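Ectonucleoside triphosphate diphosphohydrolase 4 (Homo sapiens, PDB 6WG5) belongs to the GDA1/CD39 nucleoside phosphatase family, whose members share the two-domain fold of the actin-like ATPase clan. Local coordinates at residues A[223-232]-A[448-459]; A[136-147]-A[167-175]. One frame throughout, in Å; residues are numbered along the deposited sequence.

Contact 1: A[223-232]-A[448-459]; sequences LDMGGVSTQI and WMFEVFHRGFSF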
loop_
_atom_site.group_PDB
_atom_site.type_symbol
_atom_site.label_atom_id
_atom_site.label_comp_id
_atom_site.label_asym_id
_atom_site.label_seq_id
_atom_site.Cartn_x
_atom_site.Cartn_y
_atom_site.Cartn_z
ATOM N N LEU A 223 2.657 4.177 -4.983
ATOM C CA LEU A 223 4.012 3.980 -4.492
ATOM C C LEU A 223 3.981 4.093 -2.976
ATOM O O LEU A 223 3.428 5.058 -2.437
ATOM C CB LEU A 223 4.967 5.020 -5.082
ATOM C CG LEU A 223 5.464 4.769 -6.499
ATOM C CD1 LEU A 223 5.777 6.082 -7.187
ATOM C CD2 LEU A 223 6.698 3.886 -6.455
ATOM N N ASP A 224 4.562 3.111 -2.292
ATOM C CA ASP A 224 4.552 3.093 -0.834
ATOM C C ASP A 224 5.928 2.681 -0.340
ATOM O O ASP A 224 6.371 1.558 -0.597
ATOM C CB ASP A 224 3.480 2.139 -0.301
ATOM C CG ASP A 224 3.078 2.454 1.127
ATOM O OD1 ASP A 224 3.887 3.064 1.854
ATOM O OD2 ASP A 224 1.950 2.091 1.522
ATOM N N MET A 225 6.600 3.585 0.361
ATOM C CA MET A 225 7.898 3.313 0.963
ATOM C C MET A 225 7.721 3.325 2.475
ATOM O O MET A 225 7.543 4.391 3.078
ATOM C CB MET A 225 8.941 4.339 0.519
ATOM C CG MET A 225 10.314 4.125 1.144
ATOM S SD MET A 225 11.551 5.296 0.556
ATOM C CE MET A 225 11.762 4.760 -1.137
ATOM N N GLY A 226 7.757 2.146 3.079
ATOM C CA GLY A 226 7.669 2.008 4.516
ATOM C C GLY A 226 9.029 2.114 5.164
ATOM O O GLY A 226 10.000 2.585 4.566
ATOM N N GLY A 227 9.097 1.664 6.417
ATOM C CA GLY A 227 10.374 1.632 7.108
ATOM C C GLY A 227 11.268 0.512 6.613
ATOM O O GLY A 227 12.488 0.676 6.514
ATOM N N VAL A 228 10.679 -0.635 6.283
ATOM C CA VAL A 228 11.428 -1.814 5.879
ATOM C C VAL A 228 11.324 -2.064 4.380
ATOM O O VAL A 228 12.304 -2.469 3.751
ATOM C CB VAL A 228 10.960 -3.053 6.677
ATOM C CG1 VAL A 228 11.565 -4.334 6.109
ATOM C CG2 VAL A 228 11.335 -2.908 8.141
ATOM N N SER A 229 10.152 -1.836 3.791
ATOM C CA SER A 229 9.887 -2.252 2.422
ATOM C C SER A 229 9.397 -1.082 1.584
ATOM O O SER A 229 8.836 -0.110 2.098
ATOM C CB SER A 229 8.843 -3.374 2.377
ATOM O OG SER A 229 9.267 -4.491 3.141
ATOM N N THR A 230 9.623 -1.194 0.278
ATOM C CA THR A 230 9.053 -0.296 -0.713
ATOM C C THR A 230 8.155 -1.114 -1.629
ATOM O O THR A 230 8.563 -2.175 -2.116
ATOM C CB THR A 230 10.147 0.409 -1.520
ATOM O OG1 THR A 230 10.927 1.236 -0.648
ATOM C CG2 THR A 230 9.540 1.272 -2.625
ATOM N N GLN A 231 6.939 -0.630 -1.853
ATOM C CA GLN A 231 5.959 -1.325 -2.673
ATOM C C GLN A 231 5.513 -0.421 -3.812
ATOM O O GLN A 231 5.401 0.799 -3.646
ATOM C CB GLN A 231 4.743 -1.755 -1.845
ATOM C CG GLN A 231 3.825 -2.732 -2.574
ATOM C CD GLN A 231 2.507 -2.954 -1.853
ATOM O OE1 GLN A 231 1.734 -2.018 -1.638
ATOM N NE2 GLN A 231 2.245 -4.201 -1.474
ATOM N N ILE A 232 5.260 -1.027 -4.969
ATOM C CA ILE A 232 4.793 -0.313 -6.151
ATOM C C ILE A 232 3.718 -1.155 -6.819
ATOM O O ILE A 232 3.873 -2.372 -6.971
ATOM C CB ILE A 232 5.950 -0.014 -7.129
ATOM C CG1 ILE A 232 5.425 0.706 -8.371
ATOM C CG2 ILE A 232 6.661 -1.298 -7.523
ATOM C CD1 ILE A 232 6.516 1.249 -9.277
ATOM N N TRP A 448 17.326 8.868 -0.633
ATOM C CA TRP A 448 16.890 7.521 -0.979
ATOM C C TRP A 448 15.560 7.562 -1.722
ATOM O O TRP A 448 15.386 6.895 -2.749
ATOM C CB TRP A 448 16.785 6.677 0.291
ATOM C CG TRP A 448 16.336 5.271 0.055
ATOM C CD1 TRP A 448 15.130 4.730 0.394
ATOM C CD2 TRP A 448 17.087 4.221 -0.567
ATOM N NE1 TRP A 448 15.085 3.405 0.026
ATOM C CE2 TRP A 448 16.272 3.070 -0.568
ATOM C CE3 TRP A 448 18.367 4.143 -1.121
ATOM C CZ2 TRP A 448 16.693 1.858 -1.106
ATOM C CZ3 TRP A 448 18.786 2.935 -1.652
ATOM C CH2 TRP A 448 17.951 1.810 -1.642
ATOM N N MET A 449 14.611 8.353 -1.220
ATOM C CA MET A 449 13.340 8.530 -1.915
ATOM C C MET A 449 13.567 8.997 -3.346
ATOM O O MET A 449 12.971 8.468 -4.291
ATOM C CB MET A 449 12.475 9.538 -1.155
ATOM C CG MET A 449 11.002 9.511 -1.524
ATOM S SD MET A 449 10.275 11.163 -1.630
ATOM C CE MET A 449 10.772 11.632 -3.283
ATOM N N PHE A 450 14.439 9.992 -3.523
ATOM C CA PHE A 450 14.667 10.562 -4.845
ATOM C C PHE A 450 15.255 9.533 -5.801
ATOM O O PHE A 450 14.864 9.467 -6.973
ATOM C CB PHE A 450 15.590 11.775 -4.727
ATOM C CG PHE A 450 15.829 12.485 -6.028
ATOM C CD1 PHE A 450 15.010 13.525 -6.425
ATOM C CD2 PHE A 450 16.878 12.114 -6.853
ATOM C CE1 PHE A 450 15.227 14.180 -7.622
ATOM C CE2 PHE A 450 17.100 12.764 -8.051
ATOM C CZ PHE A 450 16.275 13.801 -8.435
ATOM N N GLU A 451 16.199 8.720 -5.319
ATOM C CA GLU A 451 16.892 7.775 -6.187
ATOM C C GLU A 451 16.032 6.557 -6.499
ATOM O O GLU A 451 15.982 6.112 -7.650
ATOM C CB GLU A 451 18.209 7.345 -5.543
ATOM C CG GLU A 451 19.283 8.415 -5.575
ATOM C CD GLU A 451 19.729 8.744 -6.986
ATOM O OE1 GLU A 451 19.573 7.881 -7.873
ATOM O OE2 GLU A 451 20.229 9.864 -7.215
ATOM N N VAL A 452 15.369 5.990 -5.489
ATOM C CA VAL A 452 14.439 4.889 -5.731
ATOM C C VAL A 452 13.433 5.281 -6.805
ATOM O O VAL A 452 13.109 4.489 -7.698
ATOM C CB VAL A 452 13.738 4.491 -4.419
ATOM C CG1 VAL A 452 12.620 3.482 -4.672
ATOM C CG2 VAL A 452 14.745 3.925 -3.437
ATOM N N PHE A 453 12.936 6.514 -6.738
ATOM C CA PHE A 453 11.900 6.962 -7.662
ATOM C C PHE A 453 12.456 7.151 -9.068
ATOM O O PHE A 453 11.943 6.573 -10.033
ATOM C CB PHE A 453 11.285 8.260 -7.136
ATOM C CG PHE A 453 10.122 8.768 -7.945
ATOM C CD1 PHE A 453 8.958 8.025 -8.056
ATOM C CD2 PHE A 453 10.185 10.003 -8.565
ATOM C CE1 PHE A 453 7.885 8.498 -8.792
ATOM C CE2 PHE A 453 9.115 10.483 -9.301
ATOM C CZ PHE A 453 7.964 9.729 -9.412
ATOM N N HIS A 454 13.517 7.949 -9.207
ATOM C CA HIS A 454 13.968 8.389 -10.521
ATOM C C HIS A 454 14.958 7.444 -11.187
ATOM O O HIS A 454 15.113 7.509 -12.410
ATOM C CB HIS A 454 14.601 9.778 -10.422
ATOM C CG HIS A 454 13.607 10.874 -10.195
ATOM N ND1 HIS A 454 12.647 11.210 -11.125
ATOM C CD2 HIS A 454 13.421 11.707 -9.145
ATOM C CE1 HIS A 454 11.911 12.201 -10.656
ATOM N NE2 HIS A 454 12.363 12.522 -9.457
ATOM N N ARG A 455 15.636 6.581 -10.432
ATOM C CA ARG A 455 16.584 5.654 -11.038
ATOM C C ARG A 455 16.291 4.216 -10.635
ATOM O O ARG A 455 16.629 3.282 -11.368
ATOM C CB ARG A 455 18.021 6.035 -10.672
ATOM C CG ARG A 455 18.655 6.969 -11.694
ATOM C CD ARG A 455 20.169 7.037 -11.577
ATOM N NE ARG A 455 20.607 7.822 -10.428
ATOM C CZ ARG A 455 21.822 8.349 -10.302
ATOM N NH1 ARG A 455 22.725 8.186 -11.259
ATOM N NH2 ARG A 455 22.134 9.049 -9.219
ATOM N N GLY A 456 15.663 4.022 -9.481
ATOM C CA GLY A 456 15.173 2.708 -9.131
ATOM C C GLY A 456 14.053 2.298 -10.062
ATOM O O GLY A 456 14.147 1.278 -10.753
ATOM N N PHE A 457 12.992 3.106 -10.100
ATOM C CA PHE A 457 11.839 2.853 -10.951
ATOM C C PHE A 457 11.882 3.630 -12.261
ATOM O O PHE A 457 11.016 3.417 -13.116
ATOM C CB PHE A 457 10.546 3.194 -10.198
ATOM C CG PHE A 457 10.321 2.357 -8.966
ATOM C CD1 PHE A 457 10.456 0.981 -9.011
ATOM C CD2 PHE A 457 9.978 2.951 -7.763
ATOM C CE1 PHE A 457 10.246 0.212 -7.881
ATOM C CE2 PHE A 457 9.771 2.187 -6.629
ATOM C CZ PHE A 457 9.905 0.817 -6.689
ATOM N N SER A 458 12.855 4.528 -12.430
ATOM C CA SER A 458 13.127 5.189 -13.706
ATOM C C SER A 458 12.056 6.209 -14.081
ATOM O O SER A 458 11.769 6.404 -15.264
ATOM C CB SER A 458 13.293 4.168 -14.837
ATOM O OG SER A 458 14.368 3.283 -14.571
ATOM N N PHE A 459 11.462 6.875 -13.096
ATOM C CA PHE A 459 10.534 7.955 -13.402
ATOM C C PHE A 459 11.310 9.163 -13.929
ATOM O O PHE A 459 12.347 9.525 -13.366
ATOM C CB PHE A 459 9.731 8.354 -12.164
ATOM C CG PHE A 459 8.559 7.454 -11.881
ATOM C CD1 PHE A 459 7.283 7.809 -12.285
ATOM C CD2 PHE A 459 8.731 6.256 -11.207
ATOM C CE1 PHE A 459 6.201 6.988 -12.027
ATOM C CE2 PHE A 459 7.653 5.430 -10.945
ATOM C CZ PHE A 459 6.385 5.797 -11.355
#
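L223 and M225 of strand 223-225 face W448 and F453 of helix 448-456 and F457 just after it, the strand running roughly antiparallel to the helix at 145° with the axes 11.1 Å apart at closest approach. No hydrogen bond crosses; alternate residues of each hairpin strand (L223 and M225, T230 and I232) turn their side chains to segment 448-459, T230 through its methyl. I232 lays its CD1 over one face of the F457 ring, a CH-pi contact 3.9 Å from the centroid and only 8° off the ring normal. CG1 stands opposite the backbone N (chi1 179°) and the chain runs on extended, which carries CD1 out to that ring. T230 CG2 meets the edge of the same ring, and L223 CD2 comes obliquely to within 3.5 Å of F457 CE2. L223 CD1 lies at the edge of the F453 ring, 3.6 Å from F453 CE1. M225 makes a Met-aromatic contact, SD lying 3.6 Å from W448 CD1 at the edge of the indole; a bend at chi3 brings CE within 3.8 Å of V452 CB. The polar ends of T230 and W448 both bond F281 O. This helix thus packs on a hairpin in the middle of its sheet, between strands 270-279 and 381-385, with F387 of helix 386-392 touching L223, M225 and M449.

Contact 2: A[136-147]-A[167-175]; sequences RILPESQQKAIL and AEVISGKQE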
loop_
_atom_site.group_PDB
_atom_site.type_symbol
_atom_site.label_atom_id
_atom_site.label_comp_id
_atom_site.label_asym_id
_atom_site.label_seq_id
_atom_site.Cartn_x
_atom_site.Cartn_y
_atom_site.Cartn_z
ATOM N N ARG A 136 2.279 -15.168 7.336
ATOM C CA ARG A 136 3.003 -15.628 6.155
ATOM C C ARG A 136 4.293 -16.343 6.536
ATOM O O ARG A 136 4.688 -17.314 5.877
ATOM C CB ARG A 136 3.305 -14.444 5.238
ATOM C CG ARG A 136 2.664 -14.531 3.866
ATOM C CD ARG A 136 2.878 -13.236 3.103
ATOM N NE ARG A 136 1.698 -12.375 3.138
ATOM C CZ ARG A 136 1.732 -11.045 3.112
ATOM N NH1 ARG A 136 2.890 -10.397 3.072
ATOM N NH2 ARG A 136 0.598 -10.357 3.141
ATOM N N ILE A 137 4.967 -15.881 7.595
ATOM C CA ILE A 137 6.254 -16.453 7.984
ATOM C C ILE A 137 6.115 -17.599 8.976
ATOM O O ILE A 137 7.133 -18.163 9.398
ATOM C CB ILE A 137 7.198 -15.381 8.574
ATOM C CG1 ILE A 137 6.477 -14.529 9.623
ATOM C CG2 ILE A 137 7.771 -14.515 7.455
ATOM C CD1 ILE A 137 7.389 -13.580 10.378
ATOM N N LEU A 138 4.895 -17.966 9.362
ATOM C CA LEU A 138 4.714 -19.158 10.171
ATOM C C LEU A 138 4.873 -20.407 9.311
ATOM O O LEU A 138 4.684 -20.361 8.093
ATOM C CB LEU A 138 3.336 -19.163 10.826
ATOM C CG LEU A 138 3.026 -18.159 11.941
ATOM C CD1 LEU A 138 1.767 -18.596 12.683
ATOM C CD2 LEU A 138 4.188 -18.000 12.912
ATOM N N PRO A 139 5.226 -21.538 9.918
ATOM C CA PRO A 139 5.227 -22.792 9.162
ATOM C C PRO A 139 3.833 -23.090 8.629
ATOM O O PRO A 139 2.832 -22.917 9.330
ATOM C CB PRO A 139 5.681 -23.834 10.191
ATOM C CG PRO A 139 6.384 -23.047 11.249
ATOM C CD PRO A 139 5.676 -21.733 11.306
ATOM N N GLU A 140 3.774 -23.531 7.371
ATOM C CA GLU A 140 2.484 -23.764 6.730
ATOM C C GLU A 140 1.585 -24.653 7.579
ATOM O O GLU A 140 0.362 -24.472 7.589
ATOM C CB GLU A 140 2.689 -24.392 5.350
ATOM C CG GLU A 140 1.460 -24.298 4.453
ATOM C CD GLU A 140 1.094 -25.617 3.791
ATOM O OE1 GLU A 140 1.500 -26.684 4.299
ATOM O OE2 GLU A 140 0.392 -25.583 2.758
ATOM N N SER A 141 2.169 -25.615 8.297
ATOM C CA SER A 141 1.375 -26.498 9.145
ATOM C C SER A 141 0.614 -25.708 10.202
ATOM O O SER A 141 -0.539 -26.027 10.518
ATOM C CB SER A 141 2.281 -27.534 9.807
ATOM O OG SER A 141 3.108 -28.172 8.851
ATOM N N GLN A 142 1.242 -24.672 10.760
ATOM C CA GLN A 142 0.615 -23.893 11.821
ATOM C C GLN A 142 -0.366 -22.865 11.272
ATOM O O GLN A 142 -1.332 -22.512 11.957
ATOM C CB GLN A 142 1.694 -23.211 12.662
ATOM C CG GLN A 142 2.705 -24.189 13.241
ATOM C CD GLN A 142 3.906 -23.501 13.852
ATOM O OE1 GLN A 142 3.912 -22.286 14.040
ATOM N NE2 GLN A 142 4.939 -24.278 14.159
ATOM N N GLN A 143 -0.138 -22.373 10.051
ATOM C CA GLN A 143 -1.132 -21.525 9.400
ATOM C C GLN A 143 -2.468 -22.247 9.295
ATOM O O GLN A 143 -3.511 -21.713 9.688
ATOM C CB GLN A 143 -0.645 -21.108 8.012
ATOM C CG GLN A 143 0.472 -20.081 8.008
ATOM C CD GLN A 143 0.918 -19.721 6.603
ATOM O OE1 GLN A 143 0.100 -19.593 5.692
ATOM N NE2 GLN A 143 2.224 -19.564 6.419
ATOM N N LYS A 144 -2.451 -23.474 8.770
ATOM C CA LYS A 144 -3.687 -24.228 8.594
ATOM C C LYS A 144 -4.370 -24.503 9.927
ATOM O O LYS A 144 -5.604 -24.537 9.998
ATOM C CB LYS A 144 -3.395 -25.538 7.863
ATOM C CG LYS A 144 -4.635 -26.295 7.418
ATOM C CD LYS A 144 -4.270 -27.627 6.781
ATOM C CE LYS A 144 -5.509 -28.400 6.359
ATOM N NZ LYS A 144 -5.495 -29.796 6.877
ATOM N N ALA A 145 -3.590 -24.703 10.992
ATOM C CA ALA A 145 -4.179 -24.956 12.302
ATOM C C ALA A 145 -5.038 -23.783 12.756
ATOM O O ALA A 145 -6.133 -23.976 13.296
ATOM C CB ALA A 145 -3.078 -25.237 13.325
ATOM N N ILE A 146 -4.558 -22.557 12.539
ATOM C CA ILE A 146 -5.283 -21.375 12.996
ATOM C C ILE A 146 -6.563 -21.190 12.189
ATOM O O ILE A 146 -7.642 -20.969 12.753
ATOM C CB ILE A 146 -4.372 -20.136 12.917
ATOM C CG1 ILE A 146 -3.285 -20.226 13.993
ATOM C CG2 ILE A 146 -5.183 -18.847 13.068
ATOM C CD1 ILE A 146 -2.184 -19.198 13.854
ATOM N N LEU A 147 -6.464 -21.264 10.860
ATOM C CA LEU A 147 -7.647 -21.100 10.021
ATOM C C LEU A 147 -8.736 -22.089 10.413
ATOM O O LEU A 147 -9.919 -21.733 10.469
ATOM C CB LEU A 147 -7.285 -21.281 8.546
ATOM C CG LEU A 147 -6.091 -20.504 7.990
ATOM C CD1 LEU A 147 -5.802 -20.956 6.567
ATOM C CD2 LEU A 147 -6.334 -19.006 8.040
ATOM N N ALA A 167 -11.734 -17.601 5.271
ATOM C CA ALA A 167 -10.556 -17.444 6.116
ATOM C C ALA A 167 -9.335 -17.854 5.306
ATOM O O ALA A 167 -9.267 -18.984 4.810
ATOM C CB ALA A 167 -10.673 -18.285 7.387
ATOM N N GLU A 168 -8.376 -16.943 5.172
ATOM C CA GLU A 168 -7.277 -17.151 4.243
ATOM C C GLU A 168 -6.100 -16.269 4.632
ATOM O O GLU A 168 -6.275 -15.178 5.180
ATOM C CB GLU A 168 -7.726 -16.847 2.806
ATOM C CG GLU A 168 -6.616 -16.833 1.765
ATOM C CD GLU A 168 -7.104 -16.360 0.411
ATOM O OE1 GLU A 168 -6.364 -16.528 -0.583
ATOM O OE2 GLU A 168 -8.228 -15.815 0.343
ATOM N N VAL A 169 -4.900 -16.763 4.341
ATOM C CA VAL A 169 -3.672 -15.982 4.439
ATOM C C VAL A 169 -3.365 -15.467 3.040
ATOM O O VAL A 169 -2.979 -16.239 2.155
ATOM C CB VAL A 169 -2.509 -16.819 4.991
ATOM C CG1 VAL A 169 -1.231 -15.988 5.048
ATOM C CG2 VAL A 169 -2.856 -17.369 6.364
ATOM N N ILE A 170 -3.529 -14.164 2.835
ATOM C CA ILE A 170 -3.325 -13.572 1.518
ATOM C C ILE A 170 -1.846 -13.272 1.319
ATOM O O ILE A 170 -1.109 -12.993 2.272
ATOM C CB ILE A 170 -4.188 -12.305 1.347
ATOM C CG1 ILE A 170 -3.772 -11.222 2.350
ATOM C CG2 ILE A 170 -5.666 -12.652 1.513
ATOM C CD1 ILE A 170 -4.419 -9.872 2.094
ATOM N N SER A 171 -1.408 -13.334 0.066
ATOM C CA SER A 171 -0.034 -13.013 -0.281
ATOM C C SER A 171 0.161 -11.502 -0.344
ATOM O O SER A 171 -0.796 -10.726 -0.424
ATOM C CB SER A 171 0.340 -13.640 -1.624
ATOM O OG SER A 171 -0.501 -13.162 -2.661
ATOM N N GLY A 172 1.429 -11.085 -0.304
ATOM C CA GLY A 172 1.737 -9.674 -0.460
ATOM C C GLY A 172 1.270 -9.120 -1.790
ATOM O O GLY A 172 0.876 -7.954 -1.880
ATOM N N LYS A 173 1.305 -9.946 -2.839
ATOM C CA LYS A 173 0.777 -9.535 -4.134
ATOM C C LYS A 173 -0.712 -9.226 -4.038
ATOM O O LYS A 173 -1.184 -8.211 -4.561
ATOM C CB LYS A 173 1.037 -10.633 -5.167
ATOM C CG LYS A 173 0.678 -10.273 -6.598
ATOM C CD LYS A 173 0.232 -11.511 -7.355
ATOM C CE LYS A 173 0.555 -11.434 -8.835
ATOM N NZ LYS A 173 0.238 -12.725 -9.511
ATOM N N GLN A 174 -1.473 -10.095 -3.364
ATOM C CA GLN A 174 -2.900 -9.843 -3.186
ATOM C C GLN A 174 -3.137 -8.578 -2.371
ATOM O O GLN A 174 -4.060 -7.806 -2.659
ATOM C CB GLN A 174 -3.571 -11.037 -2.506
ATOM C CG GLN A 174 -3.579 -12.311 -3.327
ATOM C CD GLN A 174 -4.255 -13.458 -2.601
ATOM O OE1 GLN A 174 -3.613 -14.209 -1.862
ATOM N NE2 GLN A 174 -5.561 -13.594 -2.800
ATOM N N GLU A 175 -2.319 -8.353 -1.341
ATOM C CA GLU A 175 -2.469 -7.145 -0.538
ATOM C C GLU A 175 -2.249 -5.901 -1.388
ATOM O O GLU A 175 -2.971 -4.907 -1.249
ATOM C CB GLU A 175 -1.496 -7.176 0.638
ATOM C CG GLU A 175 -1.871 -6.244 1.775
ATOM C CD GLU A 175 -0.825 -6.211 2.873
ATOM O OE1 GLU A 175 0.038 -7.116 2.904
ATOM O OE2 GLU A 175 -0.865 -5.279 3.704
#
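R136 reaches from the end of helix 133-136 to the bend joining strand 167-169 to helix 172-175, in a strand-to-helix connection whose helix starts with a capping box made by S171 and Q174. Its guanidinium is held at the edge by two acceptors. R136 NE bonds I170 O at 3.0 Å, in the carbonyl plane, with a weak second bond from NH2 to the same oxygen. R136 NH2 also forms a salt bridge to E175 OE1, 3.3 Å away and nearly in the guanidinium plane, though the carboxylate is met on its anti side and its plane is turned 56° from that of the guanidinium. One face of the group lies against the backbone, with G172 N 3.4 Å from R136 CZ, near the helix N-terminus. The chain bends at chi3 (-100°) to lay the group there.

Farther along, Q143 is tethered by NE2 to L138 O, just before the helix, while its OE1 lies against V169 CG2 at 3.8 Å. One turn on, L147 crosses V169 at about a right angle. Helix 140-147 thereby packs on the side of strand 167-169 that carries A167 and V169, running close to antiparallel to it (158°), while M135 also touches V169. L147 CD2 ends the contact, 4.2 Å from V169 CG2 and 4.4 Å from A167 CB.

Both contacts set a helix against a strand in a broadly antiparallel sense and bury almost equal areas, yet they serve different sheets. Contact 1 is core: every touching residue is buried, the interface is apolar and rich in aromatic rings, and it joins segments 216 residues apart in sequence. Contact 2 lies nearer the surface, closes over only 20 residues, and combines a small aliphatic patch with an arginine that bonds a backbone carbonyl and forms a salt bridge at a helix start. Strand 167-169 belongs to the sheet containing 40-48 and 127-131, whereas the hairpin of contact 1 belongs to the other six-stranded sheet. Their centres are 27 Å apart, but Q231 NE2 packs 4.0 Å from G172 O.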